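Local structure of catechol 2,3-dioxygenase (Rhodococcus sp., 2WL9) at residues G26-Q31 with I215-L220; P132-F137 with L223-D228. The protein probably catalyses the iron-dependent extradiol ring cleavage of catechols by dioxygen, as a type I extradiol dioxygenase in the breakdown of aromatic hydrocarbons. One frame throughout, in Å; residues are numbered along the deposited sequence.

Contact 1 of 2, residues G26-Q31 with I215-L220; sequences GIMGMQ and IEYTHL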
# COMPACT_ATOMS: atom_id res chain seq x y z
N GLY C 26 -16.89 0.09 36.15
CA GLY C 26 -18.12 0.81 35.85
C GLY C 26 -17.94 2.11 35.09
O GLY C 26 -18.80 2.50 34.30
N ILE C 27 -16.83 2.79 35.33
CA ILE C 27 -16.54 4.02 34.60
C ILE C 27 -15.48 3.79 33.53
O ILE C 27 -15.71 4.13 32.37
CB ILE C 27 -16.10 5.16 35.54
CG1 ILE C 27 -17.21 5.45 36.56
CG2 ILE C 27 -15.74 6.42 34.73
CD1 ILE C 27 -16.82 6.42 37.64
N MET C 28 -14.34 3.23 33.92
CA MET C 28 -13.18 3.15 33.04
C MET C 28 -13.28 2.05 31.98
O MET C 28 -12.71 2.18 30.89
CB MET C 28 -11.87 3.06 33.83
CG MET C 28 -11.58 4.29 34.73
SD MET C 28 -11.71 5.88 33.88
CE MET C 28 -11.70 7.02 35.27
N GLY C 29 -14.00 0.98 32.28
CA GLY C 29 -14.24 -0.08 31.29
C GLY C 29 -13.35 -1.29 31.47
O GLY C 29 -13.39 -2.23 30.66
N MET C 30 -12.54 -1.29 32.52
CA MET C 30 -11.72 -2.46 32.84
C MET C 30 -12.60 -3.64 33.22
O MET C 30 -13.77 -3.48 33.55
CB MET C 30 -10.74 -2.14 33.97
CG MET C 30 -9.76 -1.08 33.57
SD MET C 30 -8.42 -0.85 34.74
CE MET C 30 -7.51 0.41 33.85
N GLN C 31 -12.03 -4.84 33.15
CA GLN C 31 -12.75 -6.05 33.51
C GLN C 31 -12.33 -6.51 34.89
O GLN C 31 -11.14 -6.68 35.15
CB GLN C 31 -12.50 -7.16 32.50
CG GLN C 31 -13.32 -8.42 32.76
CD GLN C 31 -13.09 -9.50 31.73
OE1 GLN C 31 -12.28 -9.35 30.82
NE2 GLN C 31 -13.80 -10.61 31.88
N ILE C 215 -4.04 5.65 31.41
CA ILE C 215 -4.59 4.57 30.65
C ILE C 215 -5.13 5.15 29.32
O ILE C 215 -5.63 6.25 29.27
CB ILE C 215 -5.67 3.78 31.39
CG1 ILE C 215 -6.87 4.63 31.72
CG2 ILE C 215 -5.13 3.08 32.62
CD1 ILE C 215 -7.91 3.95 32.48
N GLU C 216 -4.98 4.38 28.26
CA GLU C 216 -5.29 4.91 26.94
C GLU C 216 -6.36 4.07 26.24
O GLU C 216 -6.25 2.85 26.20
CB GLU C 216 -4.01 4.97 26.11
CG GLU C 216 -4.16 5.68 24.77
CD GLU C 216 -2.90 5.64 23.95
OE1 GLU C 216 -1.87 5.13 24.44
OE2 GLU C 216 -2.93 6.12 22.80
N TYR C 217 -7.38 4.74 25.71
CA TYR C 217 -8.39 4.10 24.88
C TYR C 217 -7.98 4.12 23.41
O TYR C 217 -7.31 5.07 22.97
CB TYR C 217 -9.72 4.84 25.01
CG TYR C 217 -10.36 4.78 26.37
CD1 TYR C 217 -10.86 3.58 26.88
CD2 TYR C 217 -10.51 5.94 27.13
CE1 TYR C 217 -11.48 3.54 28.13
CE2 TYR C 217 -11.12 5.91 28.38
CZ TYR C 217 -11.60 4.70 28.87
OH TYR C 217 -12.20 4.66 30.10
N THR C 218 -8.39 3.11 22.65
CA THR C 218 -8.19 3.12 21.19
C THR C 218 -9.11 4.14 20.51
O THR C 218 -8.73 4.75 19.50
CB THR C 218 -8.41 1.73 20.52
OG1 THR C 218 -9.74 1.28 20.77
CG2 THR C 218 -7.41 0.70 21.02
N HIS C 219 -10.30 4.32 21.08
CA HIS C 219 -11.35 5.12 20.47
C HIS C 219 -11.64 6.35 21.31
O HIS C 219 -11.84 6.26 22.53
CB HIS C 219 -12.63 4.30 20.32
CG HIS C 219 -12.58 3.25 19.26
ND1 HIS C 219 -11.60 2.28 19.21
CD2 HIS C 219 -13.40 3.00 18.21
CE1 HIS C 219 -11.82 1.48 18.18
NE2 HIS C 219 -12.91 1.90 17.55
N LEU C 220 -11.69 7.50 20.64
CA LEU C 220 -11.96 8.77 21.32
C LEU C 220 -13.28 8.72 22.09
O LEU C 220 -13.38 9.26 23.19
CB LEU C 220 -11.95 9.93 20.31
CG LEU C 220 -12.32 11.36 20.77
CD1 LEU C 220 -11.62 11.77 22.06
CD2 LEU C 220 -12.01 12.36 19.66
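The ring of Tyr217 meets the loop 26-31 with its edge: Met28 O lies there, in the ring plane, 3.3 Å from Tyr217 CE1. That oxygen accepts a hydrogen bond from the phenol, Tyr217 OH to Met28 O 2.7 Å; the hydroxyl stands at a C=O...O angle of 117° and 21° out of the carbonyl plane. Phe140 packs against the ring as well, the two planes about 25° apart. The Met28 side chain crosses Tyr217 at about a right angle, its SD 4.0 Å from Tyr217 OH. Two modules of the glyoxalase (vicinal oxygen chelate) superfamily meet here: 26-31 links helix 17-24 to strand 31-33 in the N-terminal module, and Tyr217 belongs to strand 210-217 in the C-terminal one, which carries the iron. Further back on that strand, Ile215 and Met30 reach tip to tip. Met30 is extended beyond CG, and its CE comes within 3.8 Å of Ile215 CG2 and equally close to CD1. Ile215 CD1 is 4.3 Å from Met28 CB, a looser touch. Trp262 of strand 261-266 packs on both methionines. The side chain of Ile215 is about 10 Å from the bound iron ion.

Contact 2 of 2, residues P132-F137 with L223-D228; sequences PGRPMF and LGYAHD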
# COMPACT_ATOMS: atom_id res chain seq x y z
N PRO C 132 -15.42 -5.77 28.80
CA PRO C 132 -15.33 -4.54 29.59
C PRO C 132 -16.42 -4.40 30.66
O PRO C 132 -17.54 -4.90 30.47
CB PRO C 132 -15.46 -3.44 28.53
CG PRO C 132 -16.21 -4.07 27.40
CD PRO C 132 -15.67 -5.48 27.37
N GLY C 133 -16.09 -3.74 31.76
CA GLY C 133 -17.03 -3.53 32.87
C GLY C 133 -18.11 -2.49 32.58
O GLY C 133 -19.00 -2.26 33.41
N ARG C 134 -18.01 -1.84 31.43
CA ARG C 134 -19.07 -0.99 30.90
C ARG C 134 -18.95 -1.03 29.38
O ARG C 134 -17.88 -1.36 28.86
CB ARG C 134 -18.98 0.44 31.46
CG ARG C 134 -17.64 1.17 31.30
CD ARG C 134 -17.46 1.76 29.91
NE ARG C 134 -16.41 2.78 29.86
CZ ARG C 134 -16.07 3.46 28.77
NH1 ARG C 134 -16.69 3.23 27.62
NH2 ARG C 134 -15.11 4.38 28.83
N PRO C 135 -20.03 -0.70 28.65
CA PRO C 135 -19.98 -0.83 27.19
C PRO C 135 -18.88 0.05 26.60
O PRO C 135 -18.73 1.20 27.00
CB PRO C 135 -21.37 -0.34 26.75
CG PRO C 135 -22.24 -0.64 27.93
CD PRO C 135 -21.37 -0.27 29.10
N MET C 136 -18.12 -0.51 25.67
CA MET C 136 -16.98 0.20 25.10
C MET C 136 -17.05 0.24 23.59
O MET C 136 -17.39 -0.75 22.95
CB MET C 136 -15.66 -0.46 25.54
CG MET C 136 -15.23 -0.13 26.98
SD MET C 136 -13.57 -0.72 27.39
CE MET C 136 -12.54 0.38 26.42
N PHE C 137 -16.72 1.41 23.05
CA PHE C 137 -16.65 1.62 21.60
C PHE C 137 -15.46 0.87 21.00
O PHE C 137 -15.52 0.40 19.86
CB PHE C 137 -16.48 3.10 21.30
CG PHE C 137 -17.69 3.94 21.63
CD1 PHE C 137 -17.81 4.55 22.87
CD2 PHE C 137 -18.70 4.12 20.69
CE1 PHE C 137 -18.93 5.34 23.18
CE2 PHE C 137 -19.81 4.90 20.98
CZ PHE C 137 -19.93 5.51 22.24
N LEU C 223 -13.18 7.77 25.69
CA LEU C 223 -12.71 8.85 26.54
C LEU C 223 -13.86 9.78 26.89
O LEU C 223 -14.03 10.17 28.05
CB LEU C 223 -11.57 9.63 25.87
CG LEU C 223 -10.97 10.82 26.62
CD1 LEU C 223 -10.28 10.40 27.92
CD2 LEU C 223 -10.01 11.57 25.72
N GLY C 224 -14.67 10.12 25.88
CA GLY C 224 -15.85 10.95 26.06
C GLY C 224 -16.85 10.33 27.01
O GLY C 224 -17.41 11.00 27.87
N TYR C 225 -17.07 9.02 26.85
CA TYR C 225 -17.94 8.23 27.72
C TYR C 225 -17.45 8.27 29.17
O TYR C 225 -18.23 8.55 30.09
CB TYR C 225 -17.99 6.79 27.20
CG TYR C 225 -19.00 5.87 27.84
CD1 TYR C 225 -20.12 5.43 27.12
CD2 TYR C 225 -18.83 5.39 29.14
CE1 TYR C 225 -21.04 4.57 27.68
CE2 TYR C 225 -19.76 4.53 29.71
CZ TYR C 225 -20.86 4.12 28.98
OH TYR C 225 -21.79 3.27 29.53
N ALA C 226 -16.16 7.98 29.38
CA ALA C 226 -15.56 8.01 30.72
C ALA C 226 -15.58 9.41 31.33
O ALA C 226 -15.89 9.57 32.52
CB ALA C 226 -14.13 7.46 30.68
N HIS C 227 -15.27 10.43 30.52
CA HIS C 227 -15.30 11.82 30.98
C HIS C 227 -16.70 12.25 31.41
O HIS C 227 -16.85 12.93 32.43
CB HIS C 227 -14.76 12.77 29.89
CG HIS C 227 -14.79 14.22 30.27
ND1 HIS C 227 -15.66 15.12 29.68
CD2 HIS C 227 -14.06 14.93 31.16
CE1 HIS C 227 -15.45 16.32 30.20
NE2 HIS C 227 -14.49 16.23 31.09
N ASP C 228 -17.71 11.85 30.64
CA ASP C 228 -19.09 12.20 30.97
C ASP C 228 -19.54 11.56 32.28
O ASP C 228 -20.25 12.19 33.06
CB ASP C 228 -20.05 11.80 29.83
CG ASP C 228 -20.16 12.87 28.75
OD1 ASP C 228 -19.49 13.92 28.85
OD2 ASP C 228 -20.93 12.65 27.79
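Arg134 lays its guanidinium over one face of the Tyr225 ring, the planes only 12° apart and the two side chains running past each other in opposite directions. This is the tight part of the contact: Tyr225 CD2 sits over the centre of the guanidinium, 3.4 Å from Arg134 CZ, and Arg134 NH1 lies above the ring, displaced toward its rim. A bend at chi2 (80°) turns CD of the arginine so that it passes 3.6 Å from Tyr225 CE2. Pro135 comes equally close at the phenol end, its CD 3.6 Å from Tyr225 OH. At the far end of the guanidinium, Arg134 NH2 touches the methyl of the next helix residue, 3.7 Å from Ala226 CB. The rotation of the group is fixed by an in-plane bond from Arg134 NH1 to Pro135 O, 2.9 Å long and nearly straight at 166°. NH1 also forms a salt bridge to Asp222, in the first turn of helix 220-232.

Packing is slacker at Phe137, which is partly exposed: its ring meets that of Tyr225 obliquely, Phe137 CE1 to Tyr225 CD1 at 4.1 Å. Pro129 of a neighbouring subunit packs on Pro135, Phe137 and Tyr225 together, so this side of the loop joins the oligomer interface.

The parallel stack leaves the N-H groups in the guanidinium plane, available to acceptors there, while a face of the cation rests on an aromatic ring; with Asp222 close by, its positive charge is probably well compensated.

Contact 1 is fully buried, whereas contact 2, its centre about 6 Å from that of contact 1, is partly buried and extends to other subunits. Both set a loop from earlier in the chain (26-31, 132-137) against consecutive elements of the C-terminal module, strand 210-217 in one and helix 220-232 in the other. Their chemistry follows their place: contact 1 combines a neutral phenol-to-carbonyl bond with methionine and isoleucine packing, while contact 2 relies on a charged, flat stack. Arg134 ties them together, its NE probably hydrogen-bonded to Ile27 O at 2.9 Å and its NH2 making a weak bond to Tyr217 OH. A probable bond from Gly133 N to Gly29 O also joins the two loops directly.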